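Local coordinates for conserved domain protein (Streptococcus pneumoniae, PDB 4IAJ), which is of unknown function but belongs to the DUF4649 family and folds as a small alpha+beta domain built on a four-stranded antiparallel sheet, at residues L4-I9 and T50-N55; T10-S15 and P45-T50. All coordinates share one frame; numbering follows the deposited sequence.

Contact 1: residues L4-I9 and T50-N55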
loop_
_atom_site.group_PDB
_atom_site.type_symbol
_atom_site.label_atom_id
_atom_site.label_comp_id
_atom_site.label_asym_id
_atom_site.label_seq_id
_atom_site.Cartn_x
_atom_site.Cartn_y
_atom_site.Cartn_z
ATOM N N LEU B 4 2.051 34.515 6.356
ATOM C CA LEU B 4 1.149 34.094 5.281
ATOM C C LEU B 4 0.544 32.711 5.569
ATOM O O LEU B 4 -0.669 32.521 5.452
ATOM C CB LEU B 4 1.868 34.092 3.928
ATOM C CG LEU B 4 0.977 34.042 2.679
ATOM C CD1 LEU B 4 0.173 35.330 2.520
ATOM C CD2 LEU B 4 1.819 33.769 1.438
ATOM N N ASN B 5 1.388 31.761 5.966
ATOM C CA ASN B 5 0.948 30.387 6.238
ATOM C C ASN B 5 1.136 29.956 7.683
ATOM O O ASN B 5 2.244 30.006 8.224
ATOM C CB ASN B 5 1.705 29.427 5.342
ATOM C CG ASN B 5 1.433 29.678 3.887
ATOM O OD1 ASN B 5 0.279 29.744 3.471
ATOM N ND2 ASN B 5 2.487 29.835 3.104
HETATM N N MSE B 6 0.060 29.484 8.293
HETATM C CA MSE B 6 0.142 28.994 9.660
HETATM C C MSE B 6 1.086 27.806 9.811
HETATM O O MSE B 6 1.746 27.704 10.840
HETATM C CB MSE B 6 -1.237 28.596 10.166
HETATM C CG MSE B 6 -1.407 29.122 11.583
HETATM SE SE MSE B 6 -3.177 28.533 12.140
HETATM C CE MSE B 6 -4.138 30.050 11.332
ATOM N N ILE B 7 1.153 26.921 8.812
ATOM C CA ILE B 7 2.049 25.755 8.851
ATOM C C ILE B 7 2.940 25.664 7.603
ATOM O O ILE B 7 2.455 25.736 6.480
ATOM C CB ILE B 7 1.277 24.438 9.042
ATOM C CG1 ILE B 7 0.498 24.494 10.348
ATOM C CG2 ILE B 7 2.232 23.253 9.077
ATOM C CD1 ILE B 7 -0.273 23.239 10.672
ATOM N N GLU B 8 4.249 25.551 7.831
ATOM C CA GLU B 8 5.225 25.279 6.792
ATOM C C GLU B 8 6.069 24.116 7.260
ATOM O O GLU B 8 6.485 24.076 8.410
ATOM C CB GLU B 8 6.105 26.487 6.518
ATOM C CG GLU B 8 5.317 27.678 5.996
ATOM C CD GLU B 8 6.153 28.672 5.191
ATOM O OE1 GLU B 8 7.358 28.412 4.947
ATOM O OE2 GLU B 8 5.586 29.715 4.791
ATOM N N ILE B 9 6.280 23.145 6.383
ATOM C CA ILE B 9 7.039 21.957 6.736
ATOM C C ILE B 9 8.108 21.719 5.678
ATOM O O ILE B 9 7.805 21.673 4.491
ATOM C CB ILE B 9 6.158 20.706 6.826
ATOM C CG1 ILE B 9 4.985 20.912 7.798
ATOM C CG2 ILE B 9 6.994 19.510 7.247
ATOM C CD1 ILE B 9 3.922 19.826 7.696
ATOM N N THR B 50 7.333 24.897 11.074
ATOM C CA THR B 50 7.068 26.284 11.448
ATOM C C THR B 50 5.570 26.446 11.661
ATOM O O THR B 50 4.768 26.210 10.743
ATOM C CB THR B 50 7.567 27.269 10.368
ATOM O OG1 THR B 50 8.975 27.082 10.143
ATOM C CG2 THR B 50 7.349 28.692 10.790
ATOM N N TYR B 51 5.206 26.839 12.875
ATOM C CA TYR B 51 3.822 27.058 13.259
ATOM C C TYR B 51 3.585 28.533 13.582
ATOM O O TYR B 51 4.150 29.063 14.539
ATOM C CB TYR B 51 3.469 26.191 14.461
ATOM C CG TYR B 51 2.061 26.395 14.946
ATOM C CD1 TYR B 51 0.986 25.872 14.238
ATOM C CD2 TYR B 51 1.797 27.109 16.101
ATOM C CE1 TYR B 51 -0.315 26.053 14.677
ATOM C CE2 TYR B 51 0.500 27.294 16.547
ATOM C CZ TYR B 51 -0.552 26.759 15.829
ATOM O OH TYR B 51 -1.844 26.925 16.253
ATOM N N LYS B 52 2.738 29.186 12.791
ATOM C CA LYS B 52 2.516 30.638 12.894
ATOM C C LYS B 52 3.827 31.418 12.900
ATOM O O LYS B 52 3.960 32.396 13.622
ATOM C CB LYS B 52 1.717 30.973 14.146
ATOM C CG LYS B 52 0.452 30.155 14.270
ATOM C CD LYS B 52 -0.378 30.582 15.468
ATOM C CE LYS B 52 -1.174 31.828 15.169
ATOM N NZ LYS B 52 -2.371 31.867 16.046
ATOM N N GLY B 53 4.793 30.960 12.111
ATOM C CA GLY B 53 6.105 31.602 12.016
ATOM C C GLY B 53 7.137 31.187 13.051
ATOM O O GLY B 53 8.307 31.567 12.936
ATOM N N HIS B 54 6.717 30.429 14.067
ATOM C CA HIS B 54 7.631 29.931 15.090
ATOM C C HIS B 54 8.182 28.576 14.655
ATOM O O HIS B 54 7.409 27.658 14.335
ATOM C CB HIS B 54 6.922 29.792 16.436
ATOM C CG HIS B 54 6.433 31.088 16.999
ATOM N ND1 HIS B 54 5.203 31.623 16.676
ATOM C CD2 HIS B 54 7.006 31.957 17.865
ATOM C CE1 HIS B 54 5.044 32.770 17.314
ATOM N NE2 HIS B 54 6.123 32.995 18.041
ATOM N N ASN B 55 9.512 28.454 14.634
ATOM C CA ASN B 55 10.145 27.184 14.347
ATOM C C ASN B 55 9.980 26.326 15.575
ATOM O O ASN B 55 10.550 26.619 16.615
ATOM C CB ASN B 55 11.621 27.355 13.995
ATOM C CG ASN B 55 11.831 28.215 12.754
ATOM O OD1 ASN B 55 10.993 28.249 11.857
ATOM N ND2 ASN B 55 12.962 28.913 12.700
HETATM O O HOH W 1 4.289 29.062 10.126
#
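Tyr51 carries CG anti to its backbone N (chi1 178°) and Ile7 holds CG1 anti to its carbonyl carbon (chi1 -60°), and the two meet where CG1 of Ile7 sits at the ring edge, close to the ring plane, 4.2 Å from CD1 of Tyr51. One face of that ring is met near its rim by CG of Lys52. Met6, a selenomethionine, runs beside Lys52 in the same direction, and the pair is tight, with CG of Met6 only 3.4 Å from CG of Lys52. SE of Met6 lies obliquely to the ring, 5.5 Å from the Tyr51 centroid, a Met-aromatic contact. The far end of the lysine goes elsewhere: NZ bonds to the carbonyl of Asn78.

The main chain sets the antiparallel register. Glu8 and Thr50 form a hydrogen-bonded pair, Glu8 N to Thr50 O at 3.0 Å and Thr50 N to Glu8 O at 2.9 Å, and Ile7 with Tyr51 is the non-hydrogen-bonded pair next to it. Beyond, Lys52 N gives a short, nearly straight bond to Met6 O (2.6 Å, 167°). From Tyr51 to His54 the chain makes a type I' turn, and Gly53 N donates to a water that also lies 2.9 Å from Asn5 O.

Chemically the two faces differ: Ile7 and Tyr51 pack against Tyr26 of helix 26-35, while on the Glu8 and Thr50 face the threonine hydroxyl donates to Asn55 OD1. Main-chain bonds thus fix this end of the strand pair, and apolar contacts join it to the core.

Contact 2: residues T10-S15 and P45-T50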
loop_
_atom_site.group_PDB
_atom_site.type_symbol
_atom_site.label_atom_id
_atom_site.label_comp_id
_atom_site.label_asym_id
_atom_site.label_seq_id
_atom_site.Cartn_x
_atom_site.Cartn_y
_atom_site.Cartn_z
ATOM N N THR B 10 9.359 21.571 6.106
ATOM C CA THR B 10 10.422 21.258 5.172
ATOM C C THR B 10 10.986 19.894 5.552
ATOM O O THR B 10 11.245 19.617 6.715
ATOM C CB THR B 10 11.517 22.329 5.151
ATOM O OG1 THR B 10 10.977 23.576 4.690
ATOM C CG2 THR B 10 12.623 21.925 4.212
ATOM N N TYR B 11 11.123 19.027 4.564
ATOM C CA TYR B 11 11.610 17.675 4.796
ATOM C C TYR B 11 12.588 17.298 3.707
ATOM O O TYR B 11 12.713 17.999 2.695
ATOM C CB TYR B 11 10.445 16.690 4.889
ATOM C CG TYR B 11 9.579 16.645 3.676
ATOM C CD1 TYR B 11 9.933 15.894 2.568
ATOM C CD2 TYR B 11 8.399 17.352 3.639
ATOM C CE1 TYR B 11 9.119 15.861 1.439
ATOM C CE2 TYR B 11 7.586 17.320 2.534
ATOM C CZ TYR B 11 7.947 16.592 1.436
ATOM O OH TYR B 11 7.106 16.599 0.353
ATOM N N ILE B 12 13.312 16.212 3.943
ATOM C CA ILE B 12 14.340 15.734 3.015
ATOM C C ILE B 12 13.845 14.458 2.405
ATOM O O ILE B 12 13.559 13.517 3.137
ATOM C CB ILE B 12 15.678 15.417 3.710
ATOM C CG1 ILE B 12 16.074 16.537 4.683
ATOM C CG2 ILE B 12 16.768 15.168 2.670
ATOM C CD1 ILE B 12 16.289 17.883 4.039
ATOM N N ASP B 13 13.758 14.410 1.078
ATOM C CA ASP B 13 13.223 13.228 0.405
ATOM C C ASP B 13 14.349 12.244 0.099
ATOM O O ASP B 13 15.509 12.475 0.489
ATOM C CB ASP B 13 12.404 13.623 -0.852
ATOM C CG ASP B 13 13.236 14.173 -1.978
ATOM O OD1 ASP B 13 14.481 13.998 -2.021
ATOM O OD2 ASP B 13 12.616 14.818 -2.856
ATOM N N ALA B 14 14.019 11.166 -0.599
ATOM C CA ALA B 14 14.967 10.082 -0.835
ATOM C C ALA B 14 16.074 10.454 -1.836
ATOM O O ALA B 14 17.091 9.767 -1.920
ATOM C CB ALA B 14 14.224 8.835 -1.290
ATOM N N SER B 15 15.889 11.557 -2.569
ATOM C CA SER B 15 16.922 12.085 -3.431
ATOM C C SER B 15 17.847 13.014 -2.638
ATOM O O SER B 15 18.758 13.610 -3.204
ATOM C CB SER B 15 16.293 12.831 -4.633
ATOM O OG SER B 15 15.713 14.084 -4.288
ATOM N N PRO B 45 12.341 12.471 7.165
ATOM C CA PRO B 45 12.674 13.323 8.309
ATOM C C PRO B 45 12.350 14.791 8.064
ATOM O O PRO B 45 12.544 15.309 6.952
ATOM C CB PRO B 45 14.190 13.136 8.459
ATOM C CG PRO B 45 14.659 12.783 7.077
ATOM C CD PRO B 45 13.545 12.005 6.449
ATOM N N VAL B 46 11.874 15.459 9.112
ATOM C CA VAL B 46 11.515 16.874 9.020
ATOM C C VAL B 46 12.708 17.731 9.406
ATOM O O VAL B 46 13.288 17.578 10.476
ATOM C CB VAL B 46 10.281 17.215 9.871
ATOM C CG1 VAL B 46 10.006 18.712 9.884
ATOM C CG2 VAL B 46 9.059 16.469 9.338
ATOM N N GLN B 47 13.074 18.622 8.500
ATOM C CA GLN B 47 14.171 19.528 8.725
ATOM C C GLN B 47 13.699 20.781 9.430
ATOM O O GLN B 47 14.423 21.313 10.259
ATOM C CB GLN B 47 14.812 19.889 7.398
ATOM C CG GLN B 47 16.222 20.413 7.550
ATOM C CD GLN B 47 16.596 21.322 6.413
ATOM O OE1 GLN B 47 15.907 22.314 6.147
ATOM N NE2 GLN B 47 17.678 20.986 5.715
ATOM N N LYS B 48 12.496 21.265 9.095
ATOM C CA LYS B 48 11.925 22.460 9.737
ATOM C C LYS B 48 10.396 22.386 9.828
ATOM O O LYS B 48 9.743 22.102 8.839
ATOM C CB LYS B 48 12.321 23.707 8.955
ATOM C CG LYS B 48 11.767 25.008 9.502
ATOM C CD LYS B 48 12.346 26.215 8.767
ATOM C CE LYS B 48 11.595 26.491 7.474
ATOM N NZ LYS B 48 12.168 27.643 6.727
ATOM N N LEU B 49 9.847 22.634 11.015
ATOM C CA LEU B 49 8.401 22.726 11.222
ATOM C C LEU B 49 8.095 24.091 11.810
ATOM O O LEU B 49 8.525 24.394 12.912
ATOM C CB LEU B 49 7.910 21.626 12.152
ATOM C CG LEU B 49 6.492 21.747 12.707
ATOM C CD1 LEU B 49 5.452 21.667 11.589
ATOM C CD2 LEU B 49 6.240 20.662 13.733
ATOM N N THR B 50 7.333 24.897 11.074
ATOM C CA THR B 50 7.068 26.284 11.448
ATOM C C THR B 50 5.570 26.446 11.661
ATOM O O THR B 50 4.768 26.210 10.743
ATOM C CB THR B 50 7.567 27.269 10.368
ATOM O OG1 THR B 50 8.975 27.082 10.143
ATOM C CG2 THR B 50 7.349 28.692 10.790
#
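Pro45 meets Ile12 and Tyr11 first: its O takes the N-H of Ile12, Ile12 N to Pro45 O being 3.2 Å, and CB of Tyr11 lies close to the same oxygen. The proline ring also touches back, CD of Pro45 resting 3.6 Å from Ile12 O. Val46 pairs with Tyr11 without hydrogen bonds between them, and its CG1, anti to the backbone N (chi1 174°), lies 3.5 Å from Thr10 O.

At Gln47 the chain turns a corner, and its N donates to Thr10 O at 2.7 Å. The glutamine side chain runs beside Thr10, pointing the same way, with OE1 of Gln47 3.8 Å from CG2 of Thr10, while its NE2 lies near CD1 of Ile12 and bonds to Glu18 of strand 18-23. Lys48 then forms a hydrogen-bonded pair with Thr10, Thr10 N reaching Lys48 O at 2.8 Å and Lys48 N reaching Thr10 O at 3.2 Å.

Gln47 and Lys48 together face Thr10, a classic beta bulge. Chemically, one carbonyl oxygen satisfies two successive N-H groups that arrive from the same face of its plane, which lets the strand take an extra residue and keep its pairing.

From the N terminus, residues 4-9 run into strand 7-12 and residues 10-15 carry it to its end and on into the following turn; the chain then goes out through strand 18-23 and helix 26-35 before returning. Contact 2 closes the inner loop, when 45-50 comes back antiparallel to 10-15; contact 1 closes the outer one, with 50-55 reaching 4-9, so contact 2 is nested within it. Thr50 belongs to both. They are two ends of one strand pairing, 7-12 with 46-51, in the middle of the sheet, and they touch through Ile9, whose CG1 lies 3.9 Å from CD1 of Leu49. Contact 1 leads on into the turn to strand 54-56, contact 2 into the loop before strand 18-23.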